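Local coordinates for protein GTP-sensing transcriptional pleiotropic repressor CodY (Clostridioides difficile, PDB 5N0L) that senses nutrient supply as a pleiotropic transcriptional repressor, its GAF domain binding isoleucine as a cofactor, at residues E106-G109 / R110-K113; E93-N96 / G97-L101; F139-D142 / D143-I146; A147-S150 / A151-G155; K14-K17 / T18-T21. All coordinates share one frame; numbering follows the deposited sequence.

Contact 1 of 5, residues E106-G109 / R110-K113. With ILE (isoleucine), chain G.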
loop_
_atom_site.group_PDB
_atom_site.type_symbol
_atom_site.label_atom_id
_atom_site.label_comp_id
_atom_site.label_asym_id
_atom_site.label_seq_id
_atom_site.Cartn_x
_atom_site.Cartn_y
_atom_site.Cartn_z
ATOM N N GLU A 106 19.988 -10.530 -33.361
ATOM C CA GLU A 106 19.290 -11.580 -34.040
ATOM C C GLU A 106 18.262 -11.074 -35.013
ATOM O O GLU A 106 17.293 -11.788 -35.379
ATOM C CB GLU A 106 18.546 -12.475 -32.991
ATOM C CG GLU A 106 19.407 -13.064 -31.899
ATOM C CD GLU A 106 20.615 -13.709 -32.495
ATOM O OE1 GLU A 106 20.417 -14.614 -33.353
ATOM O OE2 GLU A 106 21.749 -13.272 -32.157
ATOM N N GLU A 107 18.428 -9.851 -35.480
ATOM C CA GLU A 107 17.386 -9.315 -36.284
ATOM C C GLU A 107 17.583 -9.448 -37.777
ATOM O O GLU A 107 16.906 -8.670 -38.559
ATOM C CB GLU A 107 17.172 -7.820 -35.922
ATOM C CG GLU A 107 16.645 -7.612 -34.541
ATOM C CD GLU A 107 15.365 -8.359 -34.259
ATOM O OE1 GLU A 107 14.388 -8.050 -34.983
ATOM O OE2 GLU A 107 15.354 -9.271 -33.308
ATOM N N HIS A 108 18.372 -10.423 -38.231
ATOM C CA HIS A 108 18.843 -10.446 -39.639
ATOM C C HIS A 108 17.783 -10.457 -40.799
ATOM O O HIS A 108 18.070 -9.917 -41.933
ATOM C CB HIS A 108 19.973 -11.465 -39.880
ATOM C CG HIS A 108 21.209 -10.830 -40.455
ATOM N ND1 HIS A 108 21.186 -10.102 -41.637
ATOM C CD2 HIS A 108 22.479 -10.732 -39.980
ATOM C CE1 HIS A 108 22.391 -9.608 -41.880
ATOM N NE2 HIS A 108 23.195 -9.986 -40.895
ATOM N N GLY A 109 16.574 -10.997 -40.576
ATOM C CA GLY A 109 15.502 -10.770 -41.627
ATOM C C GLY A 109 14.614 -9.509 -41.454
ATOM O O GLY A 109 13.619 -9.336 -42.174
ATOM N N ARG A 110 14.937 -8.634 -40.494
ATOM C CA ARG A 110 13.974 -7.602 -40.042
ATOM C C ARG A 110 14.686 -6.244 -40.012
ATOM O O ARG A 110 14.397 -5.393 -39.183
ATOM C CB ARG A 110 13.420 -7.949 -38.645
ATOM C CG ARG A 110 12.619 -9.237 -38.606
ATOM C CD ARG A 110 11.959 -9.498 -37.265
ATOM N NE ARG A 110 12.860 -9.903 -36.157
ATOM C CZ ARG A 110 12.954 -11.132 -35.635
ATOM N NH1 ARG A 110 13.760 -11.343 -34.614
ATOM N NH2 ARG A 110 12.276 -12.158 -36.138
ATOM N N LEU A 111 15.619 -6.038 -40.942
ATOM C CA LEU A 111 16.528 -4.884 -40.859
ATOM C C LEU A 111 15.873 -3.686 -41.462
ATOM O O LEU A 111 16.388 -2.578 -41.235
ATOM C CB LEU A 111 17.911 -5.114 -41.496
ATOM C CG LEU A 111 18.686 -6.306 -40.831
ATOM C CD1 LEU A 111 20.004 -6.506 -41.568
ATOM C CD2 LEU A 111 18.905 -6.028 -39.339
ATOM N N GLN A 112 14.771 -3.897 -42.187
ATOM C CA GLN A 112 13.961 -2.759 -42.792
ATOM C C GLN A 112 13.037 -2.081 -41.778
ATOM O O GLN A 112 12.399 -1.090 -42.021
ATOM C CB GLN A 112 13.145 -3.154 -44.020
ATOM C CG GLN A 112 13.450 -4.447 -44.713
ATOM C CD GLN A 112 12.611 -5.580 -44.131
ATOM O OE1 GLN A 112 11.480 -5.825 -44.633
ATOM N NE2 GLN A 112 13.138 -6.270 -43.051
ATOM N N LYS A 113 12.955 -2.572 -40.580
ATOM C CA LYS A 113 12.115 -1.988 -39.573
ATOM C C LYS A 113 12.754 -0.757 -38.893
ATOM O O LYS A 113 13.947 -0.535 -38.969
ATOM C CB LYS A 113 11.838 -3.049 -38.472
ATOM C CG LYS A 113 11.057 -4.187 -39.106
ATOM C CD LYS A 113 10.639 -5.224 -38.070
ATOM C CE LYS A 113 9.446 -4.783 -37.318
ATOM N NZ LYS A 113 8.857 -5.801 -36.367
HETATM N N ILE G . 12.256 -8.542 -33.060
HETATM C CA ILE G . 11.654 -7.280 -32.535
HETATM C C ILE G . 10.488 -6.876 -33.401
HETATM O O ILE G . 10.652 -6.811 -34.618
HETATM C CB ILE G . 12.703 -6.192 -32.461
HETATM C CG1 ILE G . 13.757 -6.586 -31.415
HETATM C CG2 ILE G . 12.103 -4.914 -31.978
HETATM C CD1 ILE G . 13.339 -6.396 -29.969
HETATM O OXT ILE G . 9.414 -6.725 -32.859
HETATM O O HOH W 1 14.431 -5.473 -36.293
HETATM O O HOH W 2 16.301 -7.707 -43.242
#
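The guanidinium of Arg110 takes the carboxylate of Glu107 at its edge, with CD of Glu107 in the guanidinium plane, while the amino nitrogen of the bound isoleucine comes in at a slant. The grip is side-on and two-pronged. NE of Arg110 donates to OE1 of Glu107 at 2.7 Å, and NH1 of Arg110 donates to OE2 of Glu107 at 2.9 Å, both almost straight. The two flat groups are nevertheless turned 41° from each other, and each oxygen is therefore met from above the carboxylate plane. A bend in the Glu107 chain at chi2 (-55°) folds the acid back toward Arg110. OE1 of Glu107 then accepts from N of the isoleucine at 2.9 Å. It also accepts from a water that donates in turn to the backbone O of Arg110, and OE2 has a further partner in the hydroxyl of Tyr81. At the other end of the ligand, NZ of Lys113 donates to the isoleucine O at 2.7 Å and forms a salt bridge with Asp63. The backbone runs through two successive type I turns, the first closed by N of Arg110 on O of Glu107 at 2.8 Å. Over that turn lies Leu111, its CD2 3.4 Å from O of Glu107. One short loop thus contributes a bond to each charged end of the ligand; Asn43, Tyr45, Asp63 and Ser65 supply further bonds. Arg110 fixes the rotation of the Glu107 carboxylate and probably helps to keep it ionised.

Contact 2 of 5, residues E93-N96 / G97-L101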
loop_
_atom_site.group_PDB
_atom_site.type_symbol
_atom_site.label_atom_id
_atom_site.label_comp_id
_atom_site.label_asym_id
_atom_site.label_seq_id
_atom_site.Cartn_x
_atom_site.Cartn_y
_atom_site.Cartn_z
ATOM N N GLU A 93 16.031 6.765 -31.259
ATOM C CA GLU A 93 14.924 6.704 -32.215
ATOM C C GLU A 93 15.317 6.223 -33.535
ATOM O O GLU A 93 16.389 6.552 -34.024
ATOM C CB GLU A 93 14.127 7.987 -32.340
ATOM C CG GLU A 93 14.812 9.189 -32.778
ATOM C CD GLU A 93 13.884 10.140 -33.588
ATOM O OE1 GLU A 93 12.613 10.095 -33.717
ATOM O OE2 GLU A 93 14.508 10.962 -34.177
ATOM N N ASN A 94 14.423 5.458 -34.152
ATOM C CA ASN A 94 14.567 5.013 -35.527
ATOM C C ASN A 94 15.812 4.272 -35.831
ATOM O O ASN A 94 16.478 4.502 -36.801
ATOM C CB ASN A 94 14.385 6.238 -36.530
ATOM C CG ASN A 94 13.037 6.798 -36.478
ATOM O OD1 ASN A 94 12.826 8.066 -36.444
ATOM N ND2 ASN A 94 12.072 5.911 -36.495
ATOM N N LEU A 95 16.181 3.339 -34.938
ATOM C CA LEU A 95 17.184 2.442 -35.226
ATOM C C LEU A 95 16.679 1.599 -36.435
ATOM O O LEU A 95 15.509 1.138 -36.466
ATOM C CB LEU A 95 17.341 1.559 -33.916
ATOM C CG LEU A 95 18.416 0.562 -33.902
ATOM C CD1 LEU A 95 19.762 1.254 -33.918
ATOM C CD2 LEU A 95 18.274 -0.230 -32.571
ATOM N N ASN A 96 17.537 1.491 -37.459
ATOM C CA ASN A 96 17.275 0.935 -38.809
ATOM C C ASN A 96 18.738 0.761 -39.432
ATOM O O ASN A 96 19.649 1.315 -38.912
ATOM C CB ASN A 96 16.427 2.069 -39.514
ATOM C CG ASN A 96 16.008 1.769 -40.956
ATOM O OD1 ASN A 96 16.519 2.433 -41.853
ATOM N ND2 ASN A 96 15.063 0.856 -41.210
ATOM N N GLY A 97 19.075 0.090 -40.511
ATOM C CA GLY A 97 18.690 -1.101 -40.890
ATOM C C GLY A 97 19.876 -1.911 -40.223
ATOM O O GLY A 97 19.629 -2.492 -39.198
ATOM N N GLU A 98 21.116 -1.942 -40.734
ATOM C CA GLU A 98 22.204 -2.772 -40.085
ATOM C C GLU A 98 22.633 -2.290 -38.716
ATOM O O GLU A 98 23.080 -3.120 -37.858
ATOM C CB GLU A 98 23.462 -3.005 -40.956
ATOM C CG GLU A 98 23.208 -3.954 -42.125
ATOM C CD GLU A 98 24.394 -4.832 -42.474
ATOM O OE1 GLU A 98 25.028 -4.560 -43.511
ATOM O OE2 GLU A 98 24.671 -5.796 -41.705
ATOM N N LYS A 99 22.498 -0.994 -38.434
ATOM C CA LYS A 99 22.753 -0.574 -37.055
ATOM C C LYS A 99 21.874 -1.323 -36.005
ATOM O O LYS A 99 22.256 -1.355 -34.886
ATOM C CB LYS A 99 22.554 0.904 -36.872
ATOM C CG LYS A 99 23.682 1.636 -36.142
ATOM C CD LYS A 99 23.747 3.101 -36.637
ATOM C CE LYS A 99 22.435 3.819 -36.364
ATOM N NZ LYS A 99 21.607 4.192 -37.566
ATOM N N ILE A 100 20.677 -1.801 -36.371
ATOM C CA ILE A 100 19.808 -2.530 -35.450
ATOM C C ILE A 100 20.639 -3.609 -34.758
ATOM O O ILE A 100 20.462 -3.852 -33.565
ATOM C CB ILE A 100 18.618 -3.169 -36.185
ATOM C CG1 ILE A 100 17.543 -2.114 -36.572
ATOM C CG2 ILE A 100 17.862 -4.124 -35.303
ATOM C CD1 ILE A 100 16.673 -2.601 -37.713
ATOM N N LEU A 101 21.513 -4.230 -35.501
ATOM C CA LEU A 101 22.293 -5.387 -35.013
ATOM C C LEU A 101 23.288 -5.120 -33.886
ATOM O O LEU A 101 23.686 -6.075 -33.187
ATOM C CB LEU A 101 22.999 -6.095 -36.174
ATOM C CG LEU A 101 22.164 -6.715 -37.290
ATOM C CD1 LEU A 101 23.081 -7.229 -38.380
ATOM C CD2 LEU A 101 21.266 -7.863 -36.826
HETATM O O HOH W 3 21.991 1.104 -40.332
#
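Leu95 lays its branch point over the backbone of Ile100, with CG of Leu95 3.7 Å from CA of Ile100 and 3.9 Å from CG1 of the same residue. With CG anti to the backbone N (chi1 -176°), the leucine leans toward the turn ahead, and its CD1 comes within 3.7 Å of the Lys99 carbonyl O. Ile100 returns the contact: its CG1 sits 3.7 Å from N of Asn96, and its CD1 packs on CA of Asn96. No direct hydrogen bond joins the two sides. A water does the work instead, donating to O of Asn96 at 2.7 Å and accepting from N of Lys99 at 2.9 Å. The sharp change of direction falls at a cis peptide between Asn96 and Gly97, after which N of Ile100 donates to O of Gly97 at 3.1 Å. The amide of Asn96 is tied down elsewhere, its ND2 bonding to the backbone O of Lys113. Just before the corner, Asn94 and Leu95 together face Thr115 in a G1 beta bulge. This is a strand-to-helix corner at one edge of the antiparallel sheet of the GAF domain, where strand 92-95 gives way to short helix 100-103 beside the isoleucine pocket.

Contact 3 of 5, residues F139-D142 / D143-I146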
loop_
_atom_site.group_PDB
_atom_site.type_symbol
_atom_site.label_atom_id
_atom_site.label_comp_id
_atom_site.label_asym_id
_atom_site.label_seq_id
_atom_site.Cartn_x
_atom_site.Cartn_y
_atom_site.Cartn_z
ATOM N N PHE A 139 9.412 6.867 -36.945
ATOM C CA PHE A 139 8.735 7.545 -35.857
ATOM C C PHE A 139 9.072 9.017 -35.959
ATOM O O PHE A 139 10.158 9.377 -36.329
ATOM C CB PHE A 139 9.207 6.974 -34.554
ATOM C CG PHE A 139 8.750 5.507 -34.373
ATOM C CD1 PHE A 139 7.513 5.256 -33.975
ATOM C CD2 PHE A 139 9.589 4.449 -34.656
ATOM C CE1 PHE A 139 7.027 3.921 -33.755
ATOM C CE2 PHE A 139 9.117 3.114 -34.439
ATOM C CZ PHE A 139 7.842 2.881 -34.015
ATOM N N ASN A 140 8.118 9.839 -35.621
ATOM C CA ASN A 140 8.369 11.321 -35.621
ATOM C C ASN A 140 8.309 11.810 -34.195
ATOM O O ASN A 140 8.123 11.012 -33.194
ATOM C CB ASN A 140 7.365 11.893 -36.625
ATOM C CG ASN A 140 5.920 11.792 -36.170
ATOM O OD1 ASN A 140 5.595 11.912 -34.942
ATOM N ND2 ASN A 140 5.007 11.567 -37.144
ATOM N N ASP A 141 8.480 13.081 -33.935
ATOM C CA ASP A 141 8.531 13.618 -32.594
ATOM C C ASP A 141 7.221 13.472 -31.829
ATOM O O ASP A 141 7.260 13.465 -30.591
ATOM C CB ASP A 141 8.943 15.139 -32.606
ATOM C CG ASP A 141 10.406 15.353 -32.959
ATOM O OD1 ASP A 141 11.152 14.349 -33.052
ATOM O OD2 ASP A 141 10.834 16.546 -33.174
ATOM N N ASP A 142 6.073 13.489 -32.542
ATOM C CA ASP A 142 4.757 13.306 -31.962
ATOM C C ASP A 142 4.730 11.835 -31.391
ATOM O O ASP A 142 4.169 11.696 -30.348
ATOM C CB ASP A 142 3.605 13.523 -32.862
ATOM C CG ASP A 142 3.480 15.088 -33.168
ATOM O OD1 ASP A 142 3.781 15.903 -32.240
ATOM O OD2 ASP A 142 3.012 15.434 -34.233
ATOM N N ASP A 143 5.213 10.953 -32.187
ATOM C CA ASP A 143 5.286 9.464 -31.732
ATOM C C ASP A 143 6.129 9.357 -30.476
ATOM O O ASP A 143 5.746 8.619 -29.494
ATOM C CB ASP A 143 5.874 8.685 -32.805
ATOM C CG ASP A 143 5.000 8.566 -34.032
ATOM O OD1 ASP A 143 3.764 8.609 -34.006
ATOM O OD2 ASP A 143 5.633 8.438 -35.115
ATOM N N LEU A 144 7.223 10.069 -30.435
ATOM C CA LEU A 144 8.098 10.140 -29.275
ATOM C C LEU A 144 7.471 10.726 -28.054
ATOM O O LEU A 144 7.739 10.281 -26.926
ATOM C CB LEU A 144 9.464 10.744 -29.603
ATOM C CG LEU A 144 10.394 10.189 -30.656
ATOM C CD1 LEU A 144 11.785 10.876 -30.735
ATOM C CD2 LEU A 144 10.623 8.707 -30.405
ATOM N N VAL A 145 6.612 11.788 -28.220
ATOM C CA VAL A 145 5.900 12.322 -27.126
ATOM C C VAL A 145 5.110 11.148 -26.468
ATOM O O VAL A 145 5.099 11.065 -25.228
ATOM C CB VAL A 145 4.918 13.448 -27.515
ATOM C CG1 VAL A 145 3.918 13.854 -26.469
ATOM C CG2 VAL A 145 5.844 14.657 -27.888
ATOM N N ILE A 146 4.367 10.480 -27.283
ATOM C CA ILE A 146 3.406 9.434 -26.782
ATOM C C ILE A 146 4.259 8.337 -26.110
ATOM O O ILE A 146 3.964 7.908 -25.003
ATOM C CB ILE A 146 2.532 8.863 -27.860
ATOM C CG1 ILE A 146 1.583 10.023 -28.367
ATOM C CG2 ILE A 146 1.731 7.644 -27.391
ATOM C CD1 ILE A 146 0.911 9.648 -29.610
#
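Asp143 starts at the edge of the Phe139 ring: its CB lies in the ring plane, 4.0 Å from CD1 of Phe139, and 3.3 Å from the carbonyl O of Asn140. One atom further out, CG of Asp143 comes to 3.5 Å from OD1 of Asn140. Here the carboxylate and the Asn140 amide are stacked, their planes only 8° apart. At the tip, OD2 of Asp143 accepts from N of Asn140 at 2.9 Å, on the anti side and 32° out of the carboxylate plane. Asn140 answers with its own side chain. CG of Asn140 stands between its backbone N and carbonyl carbon (chi1 68°), which brings OD1 of Asn140 back to accept from N of Asp143 at 2.9 Å. These reciprocal bonds make a capping box, with Asn140 as the N-cap, and they give partners to two backbone amides at the helix start, where no preceding turn supplies carbonyls. Regular helical bonding follows at once, N of Leu144 donating to O of Asn140 at 3.1 Å and N of Val145 to O of Asp141 at 3.0 Å. OD2 of Asp141 bonds to OG of Ser6 of the second subunit. Around this start of helix 141-158, Phe139 makes a cation-pi contact with Arg134 and packs on Thr116 of strand 114-122. Leu144 reaches Glu93 of strand 92-95, and Asp143 and Ile146 lie on helix 30-40.

Contact 4 of 5, residues A147-S150 / A151-G155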
loop_
_atom_site.group_PDB
_atom_site.type_symbol
_atom_site.label_atom_id
_atom_site.label_comp_id
_atom_site.label_asym_id
_atom_site.label_seq_id
_atom_site.Cartn_x
_atom_site.Cartn_y
_atom_site.Cartn_z
ATOM N N ALA A 147 5.292 7.960 -26.770
ATOM C CA ALA A 147 6.209 6.881 -26.189
ATOM C C ALA A 147 6.843 7.273 -24.932
ATOM O O ALA A 147 6.902 6.456 -23.949
ATOM C CB ALA A 147 7.232 6.443 -27.139
ATOM N N GLU A 148 7.354 8.484 -24.817
ATOM C CA GLU A 148 8.015 8.905 -23.671
ATOM C C GLU A 148 7.135 9.140 -22.463
ATOM O O GLU A 148 7.552 8.790 -21.292
ATOM C CB GLU A 148 8.932 10.094 -23.923
ATOM C CG GLU A 148 10.090 9.708 -24.805
ATOM C CD GLU A 148 11.143 10.757 -24.992
ATOM O OE1 GLU A 148 11.052 11.835 -24.326
ATOM O OE2 GLU A 148 12.068 10.444 -25.795
ATOM N N TYR A 149 5.942 9.723 -22.660
ATOM C CA TYR A 149 5.104 9.889 -21.588
ATOM C C TYR A 149 4.574 8.471 -21.144
ATOM O O TYR A 149 4.417 8.278 -19.929
ATOM C CB TYR A 149 4.009 10.913 -21.700
ATOM C CG TYR A 149 2.748 10.579 -22.238
ATOM C CD1 TYR A 149 1.766 9.834 -21.496
ATOM C CD2 TYR A 149 2.339 11.176 -23.451
ATOM C CE1 TYR A 149 0.519 9.638 -21.999
ATOM C CE2 TYR A 149 1.104 10.955 -23.946
ATOM C CZ TYR A 149 0.175 10.235 -23.215
ATOM O OH TYR A 149 -1.056 10.056 -23.748
ATOM N N SER A 150 4.324 7.608 -22.086
ATOM C CA SER A 150 3.847 6.223 -21.732
ATOM C C SER A 150 4.905 5.477 -20.947
ATOM O O SER A 150 4.521 4.847 -19.892
ATOM C CB SER A 150 3.514 5.474 -22.995
ATOM O OG SER A 150 2.340 5.917 -23.640
ATOM N N ALA A 151 6.156 5.605 -21.327
ATOM C CA ALA A 151 7.295 5.053 -20.508
ATOM C C ALA A 151 7.389 5.616 -19.141
ATOM O O ALA A 151 7.598 4.898 -18.139
ATOM C CB ALA A 151 8.614 5.182 -21.225
ATOM N N THR A 152 7.220 6.952 -19.000
ATOM C CA THR A 152 7.200 7.564 -17.735
ATOM C C THR A 152 6.039 7.039 -16.844
ATOM O O THR A 152 6.235 6.824 -15.637
ATOM C CB THR A 152 7.095 9.131 -17.938
ATOM O OG1 THR A 152 8.303 9.532 -18.584
ATOM C CG2 THR A 152 7.002 9.830 -16.669
ATOM N N VAL A 153 4.867 6.839 -17.428
ATOM C CA VAL A 153 3.749 6.304 -16.673
ATOM C C VAL A 153 4.072 4.831 -16.181
ATOM O O VAL A 153 3.830 4.535 -14.963
ATOM C CB VAL A 153 2.480 6.283 -17.505
ATOM C CG1 VAL A 153 1.380 5.387 -16.910
ATOM C CG2 VAL A 153 1.971 7.696 -17.576
ATOM N N VAL A 154 4.647 4.056 -17.038
ATOM C CA VAL A 154 5.128 2.661 -16.574
ATOM C C VAL A 154 6.065 2.803 -15.373
ATOM O O VAL A 154 5.816 2.147 -14.300
ATOM C CB VAL A 154 5.747 1.817 -17.690
ATOM C CG1 VAL A 154 6.294 0.422 -17.098
ATOM C CG2 VAL A 154 4.797 1.524 -18.818
ATOM N N GLY A 155 7.042 3.732 -15.462
ATOM C CA GLY A 155 7.896 4.077 -14.340
ATOM C C GLY A 155 7.241 4.413 -13.005
ATOM O O GLY A 155 7.683 3.950 -11.937
#
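Tyr149 and Val153 follow each other one turn apart on the same flank of the helix, and CG2 of Val153 meets the tyrosine ring at its edge, near the ring plane, 4.5 Å from CD1 of Tyr149. This is a loose apolar touch. The valine has CG1 anti to its backbone N (chi1 164°), which leaves CG2 turned back along the helix, 3.4 Å from the carbonyl O of Tyr149. Thr152 takes another flank and behaves quite differently. Its OG1 lies beside the backbone N (chi1 -65°) and donates to O of Glu148 at 2.9 Å, while N of Thr152 donates to the same oxygen at 3.0 Å. The two donors come from opposite faces of the carbonyl plane, so one buried acceptor is held by two bonds. OG1 also meets NE2 of Gln20 of the second subunit, and the intrahelical bond orients it for that interface. Ala151 keeps its methyl close to the backbone, with CB 3.5 Å from O of Ala147. The main chain bonds here are regular, among them N of Val154 to O of Ser150 at 3.0 Å. The Tyr149 ring stacks on Tyr149 of the fourth subunit. OE2 of Glu148 bonds to OG1 of Thr91 in its own chain and also forms a salt bridge with Arg13 of the second subunit. Helix 141-158 is thus buried on several sides: Ala147, Ala151 and Val154 lie on the antiparallel sheet of the GAF domain, Ser150 and Val154 against helix 30-40, and Tyr149, Thr152 and Val153 meet other subunits.

Contact 5 of 5, residues K14-K17 / T18-T21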
loop_
_atom_site.group_PDB
_atom_site.type_symbol
_atom_site.label_atom_id
_atom_site.label_comp_id
_atom_site.label_asym_id
_atom_site.label_seq_id
_atom_site.Cartn_x
_atom_site.Cartn_y
_atom_site.Cartn_z
ATOM N N LYS A 14 7.544 -26.786 -5.756
ATOM C CA LYS A 14 7.609 -26.039 -7.036
ATOM C C LYS A 14 6.713 -24.870 -6.986
ATOM O O LYS A 14 7.181 -23.752 -7.341
ATOM C CB LYS A 14 7.262 -26.902 -8.216
ATOM C CG LYS A 14 8.378 -27.781 -8.678
ATOM C CD LYS A 14 8.119 -28.505 -10.022
ATOM C CE LYS A 14 8.879 -29.842 -10.025
ATOM N NZ LYS A 14 9.167 -30.357 -11.378
ATOM N N ILE A 15 5.479 -25.071 -6.627
ATOM C CA ILE A 15 4.528 -23.971 -6.484
ATOM C C ILE A 15 5.100 -22.906 -5.532
ATOM O O ILE A 15 5.061 -21.703 -5.864
ATOM C CB ILE A 15 3.133 -24.393 -6.006
ATOM C CG1 ILE A 15 2.427 -25.353 -6.965
ATOM C CG2 ILE A 15 2.207 -23.185 -5.637
ATOM C CD1 ILE A 15 2.057 -24.834 -8.324
ATOM N N ASN A 16 5.628 -23.319 -4.360
ATOM C CA ASN A 16 6.070 -22.390 -3.360
ATOM C C ASN A 16 7.280 -21.609 -3.848
ATOM O O ASN A 16 7.436 -20.416 -3.492
ATOM C CB ASN A 16 6.335 -23.092 -1.986
ATOM C CG ASN A 16 5.034 -23.576 -1.314
ATOM O OD1 ASN A 16 3.894 -23.150 -1.663
ATOM N ND2 ASN A 16 5.194 -24.455 -0.278
ATOM N N LYS A 17 8.097 -22.222 -4.702
ATOM C CA LYS A 17 9.279 -21.493 -5.251
ATOM C C LYS A 17 8.754 -20.370 -6.122
ATOM O O LYS A 17 9.314 -19.251 -6.059
ATOM C CB LYS A 17 10.230 -22.380 -6.054
ATOM C CG LYS A 17 11.175 -23.246 -5.187
ATOM C CD LYS A 17 11.936 -24.223 -6.078
ATOM C CE LYS A 17 12.204 -25.601 -5.399
ATOM N NZ LYS A 17 12.007 -26.824 -6.255
ATOM N N THR A 18 7.722 -20.654 -6.886
ATOM C CA THR A 18 7.092 -19.608 -7.698
ATOM C C THR A 18 6.513 -18.495 -6.841
ATOM O O THR A 18 6.708 -17.287 -7.149
ATOM C CB THR A 18 6.046 -20.202 -8.637
ATOM O OG1 THR A 18 6.727 -21.004 -9.578
ATOM C CG2 THR A 18 5.244 -19.065 -9.443
ATOM N N LEU A 19 5.816 -18.866 -5.770
ATOM C CA LEU A 19 5.223 -17.894 -4.830
ATOM C C LEU A 19 6.218 -17.110 -4.011
ATOM O O LEU A 19 6.144 -15.874 -3.961
ATOM C CB LEU A 19 4.259 -18.579 -3.884
ATOM C CG LEU A 19 3.084 -19.139 -4.567
ATOM C CD1 LEU A 19 2.278 -19.894 -3.509
ATOM C CD2 LEU A 19 2.236 -18.006 -5.266
ATOM N N GLN A 20 7.084 -17.832 -3.305
ATOM C CA GLN A 20 8.104 -17.219 -2.449
ATOM C C GLN A 20 8.908 -16.211 -3.206
ATOM O O GLN A 20 9.488 -15.338 -2.625
ATOM C CB GLN A 20 9.077 -18.241 -1.874
ATOM C CG GLN A 20 8.502 -18.938 -0.665
ATOM C CD GLN A 20 9.111 -20.304 -0.450
ATOM O OE1 GLN A 20 10.117 -20.627 -1.037
ATOM N NE2 GLN A 20 8.483 -21.105 0.374
ATOM N N THR A 21 8.950 -16.423 -4.497
ATOM C CA THR A 21 9.642 -15.601 -5.445
ATOM C C THR A 21 8.887 -14.357 -5.710
ATOM O O THR A 21 9.388 -13.285 -5.446
ATOM C CB THR A 21 9.736 -16.357 -6.718
ATOM O OG1 THR A 21 10.929 -17.108 -6.640
ATOM C CG2 THR A 21 9.778 -15.402 -7.963
#
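The N-terminal helix 7-22 carries this contact, in which Ile15 and Leu19 lie side by side and point the same way, CG2 of Ile15 being 3.9 Å from CD1 of Leu19. A chi1 of -62° puts CG1 of Ile15 beside the backbone N and leaves CG2 anti to it, facing the leucine one turn on. The backbone of the same two residues is bonded too: N of Leu19 donates to O of Ile15 at 2.9 Å, in the carbonyl plane. The next backbone bond along the helix is shorter. N of Gln20 donates to O of Asn16 at only 2.6 Å, nearly along the C=O axis, and CB of Gln20 crowds the same oxygen at 3.2 Å. Beyond CG the glutamine chain is extended, carrying its amide back over Asn16, with NE2 of Gln20 3.8 Å from CB of Asn16. On another flank the Thr21 hydroxyl turns back on the helix, OG1 donating to O of Lys17 at 2.7 Å, and so spends its hydrogen on the backbone within its own helix. The helix is set well apart from the centre of its own chain and lies among elements of other copies. Ile15 and Leu19 pack on Tyr149 and Val153 of helix 141-158 of the third subunit, and Lys14 and Thr18 on its helix 30-40. Asn16 touches Thr152 of the fifth subunit; Gln20 bonds to that threonine through NE2 and packs on Leu121 of strand 114-122 there.

Contacts 1 and 2 touch each other near the isoleucine pocket, their centres 9 Å apart. Contact 1 is a surface loop dominated by charge, whereas contact 2 is partly buried and mixes apolar packing with a water bridge. Contacts 3 and 4 are buried and share helix 141-158; the first is polar where it caps the helix, and the second is regular backbone bonding in which a threonine hydroxyl shares a carbonyl, beside small and apolar side chains. Contact 5, about 31 Å from contact 4 centre to centre, is also helical but only partly buried, and its helix meets the faces of residues 147-155 only in other subunits.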